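Local atomic coordinates of similar to hydroxylamine oxidoreductase (PDB entry 6H5L), a protein that probably acts as a multiheme c-type cytochrome oxidoreductase within a 60-heme reductase complex that carries electrons in an anammox bacterium. Residues Y443-Q448 / W464-L469; Y460-F465 / M492-R497. All blocks are in the same frame, centred on the assembly; numbering follows the deposited sequence.

Interaction 1. Residues Y443-Q448 / W464-L469; sequences YGMFLQ and WFWYKL. With HEC (heme c), chain F.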
ATOM      1  N   TYR A 443     -40.133 -50.269  -4.884  1.00 28.15           N
ATOM      2  CA  TYR A 443     -39.634 -50.603  -6.217  1.00 25.39           C
ATOM      3  C   TYR A 443     -40.377 -49.840  -7.308  1.00 27.83           C
ATOM      4  O   TYR A 443     -39.776 -49.442  -8.313  1.00 24.11           O
ATOM      5  CB  TYR A 443     -39.737 -52.109  -6.455  1.00 26.55           C
ATOM      6  CG  TYR A 443     -41.156 -52.626  -6.503  1.00 21.21           C
ATOM      7  CD1 TYR A 443     -41.828 -52.969  -5.339  1.00 22.31           C
ATOM      8  CD2 TYR A 443     -41.821 -52.773  -7.713  1.00 23.63           C
ATOM      9  CE1 TYR A 443     -43.125 -53.442  -5.378  1.00 22.12           C
ATOM     10  CE2 TYR A 443     -43.116 -53.244  -7.761  1.00 26.25           C
ATOM     11  CZ  TYR A 443     -43.765 -53.577  -6.591  1.00 21.61           C
ATOM     12  OH  TYR A 443     -45.058 -54.048  -6.634  1.00 27.98           O
ATOM     13  N   GLY A 444     -41.682 -49.627  -7.129  1.00 24.33           N
ATOM     14  CA  GLY A 444     -42.466 -48.904  -8.117  1.00 21.25           C
ATOM     15  C   GLY A 444     -42.032 -47.466  -8.311  1.00 26.49           C
ATOM     16  O   GLY A 444     -42.325 -46.874  -9.356  1.00 24.63           O
ATOM     17  N   MET A 445     -41.343 -46.892  -7.323  1.00 34.80           N
ATOM     18  CA  MET A 445     -40.749 -45.571  -7.488  1.00 22.46           C
ATOM     19  C   MET A 445     -39.715 -45.562  -8.606  1.00 34.31           C
ATOM     20  O   MET A 445     -39.506 -44.531  -9.254  1.00 27.15           O
ATOM     21  CB  MET A 445     -40.095 -45.136  -6.175  1.00 29.97           C
ATOM     22  CG  MET A 445     -40.247 -43.677  -5.823  1.00 43.90           C
ATOM     23  SD  MET A 445     -41.780 -43.369  -4.930  1.00 36.21           S
ATOM     24  CE  MET A 445     -41.643 -41.609  -4.654  1.00 33.22           C
ATOM     25  N   PHE A 446     -39.068 -46.702  -8.848  1.00 34.33           N
ATOM     26  CA  PHE A 446     -37.904 -46.800  -9.719  1.00 29.44           C
ATOM     27  C   PHE A 446     -38.216 -47.432 -11.067  1.00 25.01           C
ATOM     28  O   PHE A 446     -37.669 -47.004 -12.088  1.00 22.70           O
ATOM     29  CB  PHE A 446     -36.799 -47.615  -9.031  1.00 26.97           C
ATOM     30  CG  PHE A 446     -36.336 -47.045  -7.710  1.00 31.65           C
ATOM     31  CD1 PHE A 446     -37.144 -47.105  -6.586  1.00 26.25           C
ATOM     32  CD2 PHE A 446     -35.080 -46.478  -7.590  1.00 25.10           C
ATOM     33  CE1 PHE A 446     -36.718 -46.586  -5.378  1.00 26.59           C
ATOM     34  CE2 PHE A 446     -34.648 -45.959  -6.385  1.00 24.81           C
ATOM     35  CZ  PHE A 446     -35.468 -46.016  -5.277  1.00 35.47           C
ATOM     36  N   LEU A 447     -39.083 -48.441 -11.095  1.00 24.30           N
ATOM     37  CA  LEU A 447     -39.320 -49.231 -12.294  1.00 25.09           C
ATOM     38  C   LEU A 447     -40.801 -49.554 -12.411  1.00 24.36           C
ATOM     39  O   LEU A 447     -41.468 -49.818 -11.408  1.00 27.53           O
ATOM     40  CB  LEU A 447     -38.497 -50.527 -12.266  1.00 24.51           C
ATOM     41  CG  LEU A 447     -38.739 -51.559 -13.367  1.00 26.88           C
ATOM     42  CD1 LEU A 447     -38.385 -50.989 -14.730  1.00 22.17           C
ATOM     43  CD2 LEU A 447     -37.947 -52.826 -13.086  1.00 26.73           C
ATOM     44  N   GLN A 448     -41.308 -49.528 -13.641  1.00 26.88           N
ATOM     45  CA  GLN A 448     -42.687 -49.889 -13.937  1.00 30.63           C
ATOM     46  C   GLN A 448     -42.697 -51.164 -14.768  1.00 28.87           C
ATOM     47  O   GLN A 448     -42.189 -51.181 -15.895  1.00 28.10           O
ATOM     48  CB  GLN A 448     -43.413 -48.764 -14.675  1.00 19.90           C
ATOM     49  CG  GLN A 448     -44.832 -49.125 -15.086  1.00 30.15           C
ATOM     50  CD  GLN A 448     -45.718 -49.444 -13.900  1.00 29.82           C
ATOM     51  OE1 GLN A 448     -45.511 -48.933 -12.802  1.00 22.43           O
ATOM     52  NE2 GLN A 448     -46.714 -50.297 -14.117  1.00 30.91           N
ATOM     53  N   TRP A 464     -44.811 -41.525   1.196  1.00 22.25           N
ATOM     54  CA  TRP A 464     -43.842 -41.856   2.233  1.00 20.71           C
ATOM     55  C   TRP A 464     -42.392 -41.767   1.773  1.00 20.53           C
ATOM     56  O   TRP A 464     -41.500 -41.666   2.622  1.00 20.36           O
ATOM     57  CB  TRP A 464     -44.117 -43.260   2.794  1.00 14.52           C
ATOM     58  CG  TRP A 464     -43.804 -44.394   1.860  1.00 22.14           C
ATOM     59  CD1 TRP A 464     -44.668 -45.018   1.008  1.00 24.50           C
ATOM     60  CD2 TRP A 464     -42.543 -45.056   1.707  1.00 23.08           C
ATOM     61  NE1 TRP A 464     -44.020 -46.017   0.322  1.00 20.86           N
ATOM     62  CE2 TRP A 464     -42.714 -46.061   0.734  1.00 20.36           C
ATOM     63  CE3 TRP A 464     -41.284 -44.893   2.292  1.00 19.06           C
ATOM     64  CZ2 TRP A 464     -41.674 -46.895   0.332  1.00 20.31           C
ATOM     65  CZ3 TRP A 464     -40.253 -45.723   1.893  1.00 25.52           C
ATOM     66  CH2 TRP A 464     -40.455 -46.713   0.925  1.00 17.71           C
ATOM     67  N   PHE A 465     -42.126 -41.787   0.464  1.00 17.17           N
ATOM     68  CA  PHE A 465     -40.756 -41.724  -0.023  1.00 17.64           C
ATOM     69  C   PHE A 465     -40.387 -40.385  -0.649  1.00 21.91           C
ATOM     70  O   PHE A 465     -39.195 -40.129  -0.851  1.00 31.50           O
ATOM     71  CB  PHE A 465     -40.493 -42.849  -1.038  1.00 19.42           C
ATOM     72  CG  PHE A 465     -39.033 -43.101  -1.297  1.00 23.37           C
ATOM     73  CD1 PHE A 465     -38.259 -43.776  -0.367  1.00 23.95           C
ATOM     74  CD2 PHE A 465     -38.435 -42.663  -2.467  1.00 24.88           C
ATOM     75  CE1 PHE A 465     -36.916 -44.008  -0.597  1.00 20.38           C
ATOM     76  CE2 PHE A 465     -37.091 -42.893  -2.704  1.00 28.24           C
ATOM     77  CZ  PHE A 465     -36.331 -43.568  -1.768  1.00 27.77           C
ATOM     78  N   TRP A 466     -41.358 -39.533  -0.970  1.00 19.62           N
ATOM     79  CA  TRP A 466     -41.067 -38.205  -1.494  1.00 21.48           C
ATOM     80  C   TRP A 466     -41.500 -37.104  -0.536  1.00 24.31           C
ATOM     81  O   TRP A 466     -40.671 -36.316  -0.075  1.00 29.91           O
ATOM     82  CB  TRP A 466     -41.755 -38.001  -2.852  1.00 20.44           C
ATOM     83  CG  TRP A 466     -40.910 -38.308  -4.038  1.00 17.04           C
ATOM     84  CD1 TRP A 466     -39.701 -38.936  -4.046  1.00 18.82           C
ATOM     85  CD2 TRP A 466     -41.211 -37.992  -5.401  1.00 23.18           C
ATOM     86  NE1 TRP A 466     -39.232 -39.039  -5.335  1.00 20.89           N
ATOM     87  CE2 TRP A 466     -40.141 -38.467  -6.185  1.00 26.65           C
ATOM     88  CE3 TRP A 466     -42.283 -37.355  -6.036  1.00 16.60           C
ATOM     89  CZ2 TRP A 466     -40.110 -38.321  -7.571  1.00 26.28           C
ATOM     90  CZ3 TRP A 466     -42.251 -37.215  -7.413  1.00 13.83           C
ATOM     91  CH2 TRP A 466     -41.173 -37.696  -8.165  1.00 23.12           C
ATOM     92  N   TYR A 467     -42.785 -37.055  -0.193  1.00 22.38           N
ATOM     93  CA  TYR A 467     -43.313 -35.885   0.493  1.00 25.36           C
ATOM     94  C   TYR A 467     -43.093 -35.959   1.997  1.00 27.92           C
ATOM     95  O   TYR A 467     -42.864 -34.926   2.636  1.00 24.22           O
ATOM     96  CB  TYR A 467     -44.789 -35.718   0.148  1.00 20.85           C
ATOM     97  CG  TYR A 467     -45.015 -35.597  -1.346  1.00 25.56           C
ATOM     98  CD1 TYR A 467     -44.234 -34.743  -2.117  1.00 26.33           C
ATOM     99  CD2 TYR A 467     -45.984 -36.356  -1.987  1.00 20.87           C
ATOM    100  CE1 TYR A 467     -44.426 -34.631  -3.482  1.00 19.78           C
ATOM    101  CE2 TYR A 467     -46.182 -36.253  -3.353  1.00 25.35           C
ATOM    102  CZ  TYR A 467     -45.401 -35.390  -4.095  1.00 25.47           C
ATOM    103  OH  TYR A 467     -45.593 -35.284  -5.453  1.00 24.01           O
ATOM    104  N   LYS A 468     -43.150 -37.158   2.578  1.00 26.30           N
ATOM    105  CA  LYS A 468     -42.745 -37.306   3.971  1.00 25.53           C
ATOM    106  C   LYS A 468     -41.275 -36.953   4.149  1.00 25.57           C
ATOM    107  O   LYS A 468     -40.901 -36.300   5.129  1.00 21.50           O
ATOM    108  CB  LYS A 468     -43.021 -38.728   4.461  1.00 21.93           C
ATOM    109  CG  LYS A 468     -42.367 -39.048   5.800  1.00 17.07           C
ATOM    110  CD  LYS A 468     -43.083 -40.171   6.537  1.00 22.04           C
ATOM    111  CE  LYS A 468     -43.013 -41.486   5.778  1.00 18.24           C
ATOM    112  NZ  LYS A 468     -41.623 -42.008   5.668  1.00 18.98           N
ATOM    113  N   LEU A 469     -40.430 -37.359   3.198  1.00 22.32           N
ATOM    114  CA  LEU A 469     -38.997 -37.110   3.325  1.00 23.68           C
ATOM    115  C   LEU A 469     -38.651 -35.642   3.098  1.00 25.88           C
ATOM    116  O   LEU A 469     -37.724 -35.124   3.730  1.00 19.88           O
ATOM    117  CB  LEU A 469     -38.220 -37.999   2.351  1.00 22.20           C
ATOM    118  CG  LEU A 469     -38.473 -39.506   2.452  1.00 15.96           C
ATOM    119  CD1 LEU A 469     -37.385 -40.284   1.731  1.00 17.41           C
ATOM    120  CD2 LEU A 469     -38.573 -39.948   3.901  1.00 13.06           C
TER
HETATM  121 FE   HEC F 604     -29.885 -43.808  -3.564  1.00 28.77          FE
HETATM  122  CHA HEC F 604     -30.758 -43.834  -0.290  1.00 28.78           C
HETATM  123  CHB HEC F 604     -30.683 -47.012  -3.961  1.00 32.17           C
HETATM  124  CHC HEC F 604     -30.109 -43.331  -7.036  1.00 26.57           C
HETATM  125  CHD HEC F 604     -28.430 -40.761  -3.300  1.00 26.66           C
HETATM  126  NA  HEC F 604     -30.577 -45.179  -2.334  1.00 33.07           N
HETATM  127  C1A HEC F 604     -30.916 -45.006  -1.006  1.00 26.44           C
HETATM  128  C2A HEC F 604     -31.461 -46.269  -0.534  1.00 34.67           C
HETATM  129  C3A HEC F 604     -31.435 -47.139  -1.549  1.00 33.74           C
HETATM  130  C4A HEC F 604     -30.877 -46.473  -2.707  1.00 33.02           C
HETATM  131  CMA HEC F 604     -31.916 -48.606  -1.498  1.00 24.57           C
HETATM  132  CAA HEC F 604     -31.982 -46.586   0.887  1.00 34.34           C
HETATM  133  CBA HEC F 604     -30.873 -46.395   1.913  1.00 35.79           C
HETATM  134  CGA HEC F 604     -30.125 -47.689   2.086  1.00 38.46           C
HETATM  135  O1A HEC F 604     -28.876 -47.659   1.962  1.00 31.30           O
HETATM  136  O2A HEC F 604     -30.767 -48.743   2.331  1.00 47.77           O
HETATM  137  NB  HEC F 604     -30.253 -44.981  -5.236  1.00 30.63           N
HETATM  138  C1B HEC F 604     -30.709 -46.273  -5.124  1.00 30.96           C
HETATM  139  C2B HEC F 604     -31.222 -46.695  -6.412  1.00 29.27           C
HETATM  140  C3B HEC F 604     -31.062 -45.664  -7.279  1.00 27.12           C
HETATM  141  C4B HEC F 604     -30.449 -44.574  -6.538  1.00 28.91           C
HETATM  142  CMB HEC F 604     -31.811 -48.113  -6.610  1.00 35.05           C
HETATM  143  CAB HEC F 604     -31.406 -45.500  -8.789  1.00 23.58           C
HETATM  144  CBB HEC F 604     -31.588 -46.794  -9.616  1.00 20.11           C
HETATM  145  NC  HEC F 604     -29.328 -42.335  -4.941  1.00 32.03           N
HETATM  146  C1C HEC F 604     -29.580 -42.293  -6.300  1.00 29.91           C
HETATM  147  C2C HEC F 604     -29.299 -40.949  -6.776  1.00 28.09           C
HETATM  148  C3C HEC F 604     -28.731 -40.272  -5.762  1.00 26.62           C
HETATM  149  C4C HEC F 604     -28.804 -41.109  -4.579  1.00 26.51           C
HETATM  150  CMC HEC F 604     -29.316 -40.533  -8.266  1.00 23.76           C
HETATM  151  CAC HEC F 604     -28.182 -38.822  -5.782  1.00 26.42           C
HETATM  152  CBC HEC F 604     -29.292 -37.805  -6.120  1.00 30.08           C
HETATM  153  ND  HEC F 604     -29.642 -42.487  -2.018  1.00 26.70           N
HETATM  154  C1D HEC F 604     -28.971 -41.275  -2.139  1.00 25.62           C
HETATM  155  C2D HEC F 604     -28.935 -40.636  -0.843  1.00 19.32           C
HETATM  156  C3D HEC F 604     -29.665 -41.601   0.110  1.00 22.26           C
HETATM  157  C4D HEC F 604     -30.068 -42.718  -0.715  1.00 28.02           C
HETATM  158  CMD HEC F 604     -28.284 -39.274  -0.517  1.00 19.73           C
HETATM  159  CAD HEC F 604     -29.935 -41.441   1.623  1.00 22.16           C
HETATM  160  CBD HEC F 604     -30.594 -40.098   1.924  1.00 14.60           C
HETATM  161  CGD HEC F 604     -30.826 -39.991   3.405  1.00 24.32           C
HETATM  162  O1D HEC F 604     -30.672 -41.026   4.100  1.00 26.54           O
HETATM  163  O2D HEC F 604     -31.168 -38.881   3.888  1.00 23.55           O
HETATM  164  O   HOH W   1     -31.752 -42.829  -3.657  1.00 30.68           O
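M445 and F465 mark the nearest backbone approach, 8.4 Å between CA atoms, where the short, weakly bonded helix about 443-446 faces helix 455-476. No hydrogen bond crosses this distance; side chains do the joining, and M445 carries most of it. Its chain bends at the CB-CG bond (chi2 87°) and then runs extended through SD, which lays the terminal methyl over one face of the W466 indole. M445 CE lies 3.4 Å from the centroid of the five-membered ring of W466 and 12° off the ring normal, a CH-pi contact, and SD completes a Met-aromatic pair with the same ring. Nearer the backbone, M445 CG touches F465 CD2 at 3.9 Å, while SD stands obliquely to the F465 ring, 5.3 Å from its centroid. F465 CZ comes within 5.0 Å of the water that binds the heme iron. F446 adds a lighter touch, its CZ lying 4.4 Å from F465 CE2, and brings its CE2 to 3.5 Å from HEC C2B. Replacing W466 by alanine would probably leave the methyl of M445 without its aromatic platform and open a gap toward W485 of a second subunit. Through F446 the cluster abuts a heme c pocket whose iron carries a water ligand at 2.1 Å, consistent with an exchangeable ligand position.

Interaction 2. Residues Y460-F465 / M492-R497; sequences YNRLWF and MMEMTR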
ATOM      1  N   TYR A 460     -49.157 -43.843  -2.783  1.00 18.28           N
ATOM      2  CA  TYR A 460     -48.637 -44.022  -1.433  1.00 22.51           C
ATOM      3  C   TYR A 460     -47.116 -43.954  -1.414  1.00 25.50           C
ATOM      4  O   TYR A 460     -46.525 -43.389  -0.488  1.00 22.62           O
ATOM      5  CB  TYR A 460     -49.123 -45.349  -0.851  1.00 20.20           C
ATOM      6  CG  TYR A 460     -48.491 -45.688   0.477  1.00 24.39           C
ATOM      7  CD1 TYR A 460     -48.550 -44.800   1.541  1.00 19.69           C
ATOM      8  CD2 TYR A 460     -47.838 -46.899   0.670  1.00 23.67           C
ATOM      9  CE1 TYR A 460     -47.971 -45.103   2.759  1.00 20.89           C
ATOM     10  CE2 TYR A 460     -47.259 -47.211   1.884  1.00 18.72           C
ATOM     11  CZ  TYR A 460     -47.327 -46.309   2.925  1.00 23.32           C
ATOM     12  OH  TYR A 460     -46.753 -46.616   4.137  1.00 22.79           O
ATOM     13  N   ASN A 461     -46.467 -44.527  -2.431  1.00 21.86           N
ATOM     14  CA  ASN A 461     -45.011 -44.464  -2.513  1.00 21.89           C
ATOM     15  C   ASN A 461     -44.523 -43.020  -2.520  1.00 26.04           C
ATOM     16  O   ASN A 461     -43.563 -42.673  -1.824  1.00 24.64           O
ATOM     17  CB  ASN A 461     -44.522 -45.204  -3.758  1.00 21.69           C
ATOM     18  CG  ASN A 461     -44.494 -46.707  -3.570  1.00 21.06           C
ATOM     19  OD1 ASN A 461     -44.460 -47.202  -2.444  1.00 20.50           O
ATOM     20  ND2 ASN A 461     -44.499 -47.442  -4.676  1.00 20.15           N
ATOM     21  N   ARG A 462     -45.178 -42.159  -3.302  1.00 24.04           N
ATOM     22  CA  ARG A 462     -44.810 -40.747  -3.298  1.00 20.50           C
ATOM     23  C   ARG A 462     -45.119 -40.090  -1.960  1.00 23.19           C
ATOM     24  O   ARG A 462     -44.471 -39.102  -1.593  1.00 24.68           O
ATOM     25  CB  ARG A 462     -45.518 -40.012  -4.434  1.00 23.36           C
ATOM     26  CG  ARG A 462     -44.925 -40.277  -5.812  1.00 18.15           C
ATOM     27  CD  ARG A 462     -45.596 -39.432  -6.883  1.00 15.97           C
ATOM     28  NE  ARG A 462     -46.992 -39.805  -7.076  1.00 26.84           N
ATOM     29  CZ  ARG A 462     -47.397 -40.777  -7.887  1.00 31.90           C
ATOM     30  NH1 ARG A 462     -46.508 -41.475  -8.581  1.00 17.15           N
ATOM     31  NH2 ARG A 462     -48.689 -41.051  -8.006  1.00 30.16           N
ATOM     32  N   LEU A 463     -46.095 -40.617  -1.219  1.00 22.64           N
ATOM     33  CA  LEU A 463     -46.417 -40.051   0.086  1.00 24.50           C
ATOM     34  C   LEU A 463     -45.284 -40.282   1.079  1.00 22.62           C
ATOM     35  O   LEU A 463     -44.827 -39.343   1.743  1.00 21.72           O
ATOM     36  CB  LEU A 463     -47.730 -40.645   0.606  1.00 17.75           C
ATOM     37  CG  LEU A 463     -48.429 -39.984   1.800  1.00 16.11           C
ATOM     38  CD1 LEU A 463     -49.913 -40.306   1.785  1.00 19.29           C
ATOM     39  CD2 LEU A 463     -47.821 -40.415   3.128  1.00 18.20           C
ATOM     40  N   TRP A 464     -44.811 -41.525   1.196  1.00 22.25           N
ATOM     41  CA  TRP A 464     -43.842 -41.856   2.233  1.00 20.71           C
ATOM     42  C   TRP A 464     -42.392 -41.767   1.773  1.00 20.53           C
ATOM     43  O   TRP A 464     -41.500 -41.666   2.622  1.00 20.36           O
ATOM     44  CB  TRP A 464     -44.117 -43.260   2.794  1.00 14.52           C
ATOM     45  CG  TRP A 464     -43.804 -44.394   1.860  1.00 22.14           C
ATOM     46  CD1 TRP A 464     -44.668 -45.018   1.008  1.00 24.50           C
ATOM     47  CD2 TRP A 464     -42.543 -45.056   1.707  1.00 23.08           C
ATOM     48  NE1 TRP A 464     -44.020 -46.017   0.322  1.00 20.86           N
ATOM     49  CE2 TRP A 464     -42.714 -46.061   0.734  1.00 20.36           C
ATOM     50  CE3 TRP A 464     -41.284 -44.893   2.292  1.00 19.06           C
ATOM     51  CZ2 TRP A 464     -41.674 -46.895   0.332  1.00 20.31           C
ATOM     52  CZ3 TRP A 464     -40.253 -45.723   1.893  1.00 25.52           C
ATOM     53  CH2 TRP A 464     -40.455 -46.713   0.925  1.00 17.71           C
ATOM     54  N   PHE A 465     -42.126 -41.787   0.464  1.00 17.17           N
ATOM     55  CA  PHE A 465     -40.756 -41.724  -0.023  1.00 17.64           C
ATOM     56  C   PHE A 465     -40.387 -40.385  -0.649  1.00 21.91           C
ATOM     57  O   PHE A 465     -39.195 -40.129  -0.851  1.00 31.50           O
ATOM     58  CB  PHE A 465     -40.493 -42.849  -1.038  1.00 19.42           C
ATOM     59  CG  PHE A 465     -39.033 -43.101  -1.297  1.00 23.37           C
ATOM     60  CD1 PHE A 465     -38.259 -43.776  -0.367  1.00 23.95           C
ATOM     61  CD2 PHE A 465     -38.435 -42.663  -2.467  1.00 24.88           C
ATOM     62  CE1 PHE A 465     -36.916 -44.008  -0.597  1.00 20.38           C
ATOM     63  CE2 PHE A 465     -37.091 -42.893  -2.704  1.00 28.24           C
ATOM     64  CZ  PHE A 465     -36.331 -43.568  -1.768  1.00 27.77           C
ATOM     65  N   MET A 492     -50.871 -34.673   2.307  1.00 17.08           N
ATOM     66  CA  MET A 492     -52.327 -34.642   2.386  1.00 16.52           C
ATOM     67  C   MET A 492     -52.959 -34.795   1.011  1.00 23.19           C
ATOM     68  O   MET A 492     -54.055 -35.353   0.892  1.00 23.76           O
ATOM     69  CB  MET A 492     -52.789 -33.340   3.039  1.00 14.97           C
ATOM     70  CG  MET A 492     -52.454 -33.234   4.514  1.00 20.94           C
ATOM     71  SD  MET A 492     -53.259 -34.512   5.501  1.00 22.27           S
ATOM     72  CE  MET A 492     -52.820 -33.992   7.157  1.00 21.84           C
ATOM     73  N   MET A 493     -52.287 -34.308  -0.035  1.00 24.86           N
ATOM     74  CA  MET A 493     -52.864 -34.367  -1.375  1.00 23.06           C
ATOM     75  C   MET A 493     -52.838 -35.780  -1.937  1.00 26.03           C
ATOM     76  O   MET A 493     -53.755 -36.179  -2.662  1.00 30.67           O
ATOM     77  CB  MET A 493     -52.139 -33.403  -2.310  1.00 23.93           C
ATOM     78  CG  MET A 493     -52.728 -32.020  -2.293  1.00 20.10           C
ATOM     79  SD  MET A 493     -51.610 -30.783  -2.946  1.00 32.85           S
ATOM     80  CE  MET A 493     -52.654 -29.351  -2.804  1.00 34.72           C
ATOM     81  N   GLU A 494     -51.782 -36.541  -1.645  1.00 22.52           N
ATOM     82  CA  GLU A 494     -51.777 -37.942  -2.047  1.00 27.91           C
ATOM     83  C   GLU A 494     -52.834 -38.733  -1.286  1.00 29.08           C
ATOM     84  O   GLU A 494     -53.451 -39.649  -1.845  1.00 32.21           O
ATOM     85  CB  GLU A 494     -50.388 -38.548  -1.850  1.00 24.91           C
ATOM     86  CG  GLU A 494     -49.321 -37.966  -2.776  1.00 30.78           C
ATOM     87  CD  GLU A 494     -49.396 -38.507  -4.198  1.00 30.43           C
ATOM     88  OE1 GLU A 494     -48.377 -38.424  -4.916  1.00 35.16           O
ATOM     89  OE2 GLU A 494     -50.461 -39.019  -4.605  1.00 31.72           O
ATOM     90  N   MET A 495     -53.073 -38.385  -0.020  1.00 22.72           N
ATOM     91  CA  MET A 495     -54.162 -39.009   0.723  1.00 26.08           C
ATOM     92  C   MET A 495     -55.503 -38.739   0.054  1.00 28.77           C
ATOM     93  O   MET A 495     -56.392 -39.598   0.062  1.00 24.61           O
ATOM     94  CB  MET A 495     -54.168 -38.509   2.168  1.00 25.51           C
ATOM     95  CG  MET A 495     -55.242 -39.143   3.045  1.00 25.85           C
ATOM     96  SD  MET A 495     -54.929 -40.879   3.409  1.00 29.19           S
ATOM     97  CE  MET A 495     -53.668 -40.735   4.670  1.00 24.07           C
ATOM     98  N   THR A 496     -55.666 -37.550  -0.532  1.00 24.84           N
ATOM     99  CA  THR A 496     -56.871 -37.254  -1.302  1.00 23.10           C
ATOM    100  C   THR A 496     -56.993 -38.184  -2.502  1.00 29.85           C
ATOM    101  O   THR A 496     -58.062 -38.752  -2.758  1.00 40.40           O
ATOM    102  CB  THR A 496     -56.859 -35.795  -1.759  1.00 20.36           C
ATOM    103  OG1 THR A 496     -56.718 -34.937  -0.623  1.00 25.22           O
ATOM    104  CG2 THR A 496     -58.150 -35.454  -2.488  1.00 25.31           C
ATOM    105  N   ARG A 497     -55.900 -38.354  -3.251  1.00 26.33           N
ATOM    106  CA  ARG A 497     -55.928 -39.223  -4.423  1.00 31.31           C
ATOM    107  C   ARG A 497     -56.119 -40.683  -4.031  1.00 28.80           C
ATOM    108  O   ARG A 497     -56.786 -41.441  -4.743  1.00 27.97           O
ATOM    109  CB  ARG A 497     -54.642 -39.057  -5.234  1.00 28.62           C
ATOM    110  CG  ARG A 497     -54.388 -37.653  -5.763  1.00 25.47           C
ATOM    111  CD  ARG A 497     -53.106 -37.624  -6.582  1.00 33.82           C
ATOM    112  NE  ARG A 497     -52.864 -36.330  -7.215  1.00 43.74           N
ATOM    113  CZ  ARG A 497     -52.033 -35.407  -6.742  1.00 37.25           C
ATOM    114  NH1 ARG A 497     -51.357 -35.627  -5.623  1.00 36.85           N
ATOM    115  NH2 ARG A 497     -51.875 -34.263  -7.392  1.00 36.93           N
TER
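R462 and E494 form the salt bridge of a helical hairpin, in which the consecutive helices 455-476 and 480-513 run side by side in nearly opposite directions. The evidence for the pairing is an interaxial approach of 9.1 Å between the short segments, with 162° between their N-to-C directions; L463 and E494 are the residues in register, their CA atoms 6.1 Å apart. The polar bond runs from R462 NE to E494 OE1 at 2.9 Å, with an N-H...O angle of 152°. The oxygen sits at the edge of the guanidinium, near its plane, and is approached on its syn side, somewhat out of the carboxylate plane. The guanidinium and carboxylate planes are turned 31° apart, and across these segments the bond is made through NE. E494 bends at its CB-CG bond, while R462 bends farther out, at CG-CD; the two chains cross at about a right angle. A second arginine, R497, approaches the other carboxylate oxygen, but NH1 to E494 OE2 is a long 3.7 Å. The shared carboxylate probably offsets some of the repulsion expected where R462 lies close to R497 of one neighbouring subunit and R497 to R462 of another.

Beside the charges L463 makes van der Waals contact. L463 slides past E494 in the opposite direction, its CD1 reaching E494 CB at 4.1 Å and, at the same distance, the backbone at M495 N. Beyond the hairpin, helix 356-389 packs alongside as a third helix, receiving L463 and M495 at A380 and M495 also at L376, while helix 443-446 meets R462 through M445.

How the interactions relate
Helix 455-476 serves both contacts, whose centres lie 10 Å apart: W464 and F465 belong to each, and the helix offers one part of its surface to 443-448 and another to 492-497. Its wider pi-type turn joins the two sites through probable hydrogen bonds, Y467 N to R462 O at 3.0 Å and K468 N to L463 O at 2.9 Å. Side chains bridge them as well: M445 SD of interaction 1 lies 3.5 Å from N461 CB, and Y467 CE2 lies 3.5 Å from E494 OE1 of interaction 2. Interaction 1 borders the water-bearing heme, whereas interaction 2 belongs to the helix bundle. Both reach the subunit interface, where M493 of a second subunit packs on M445.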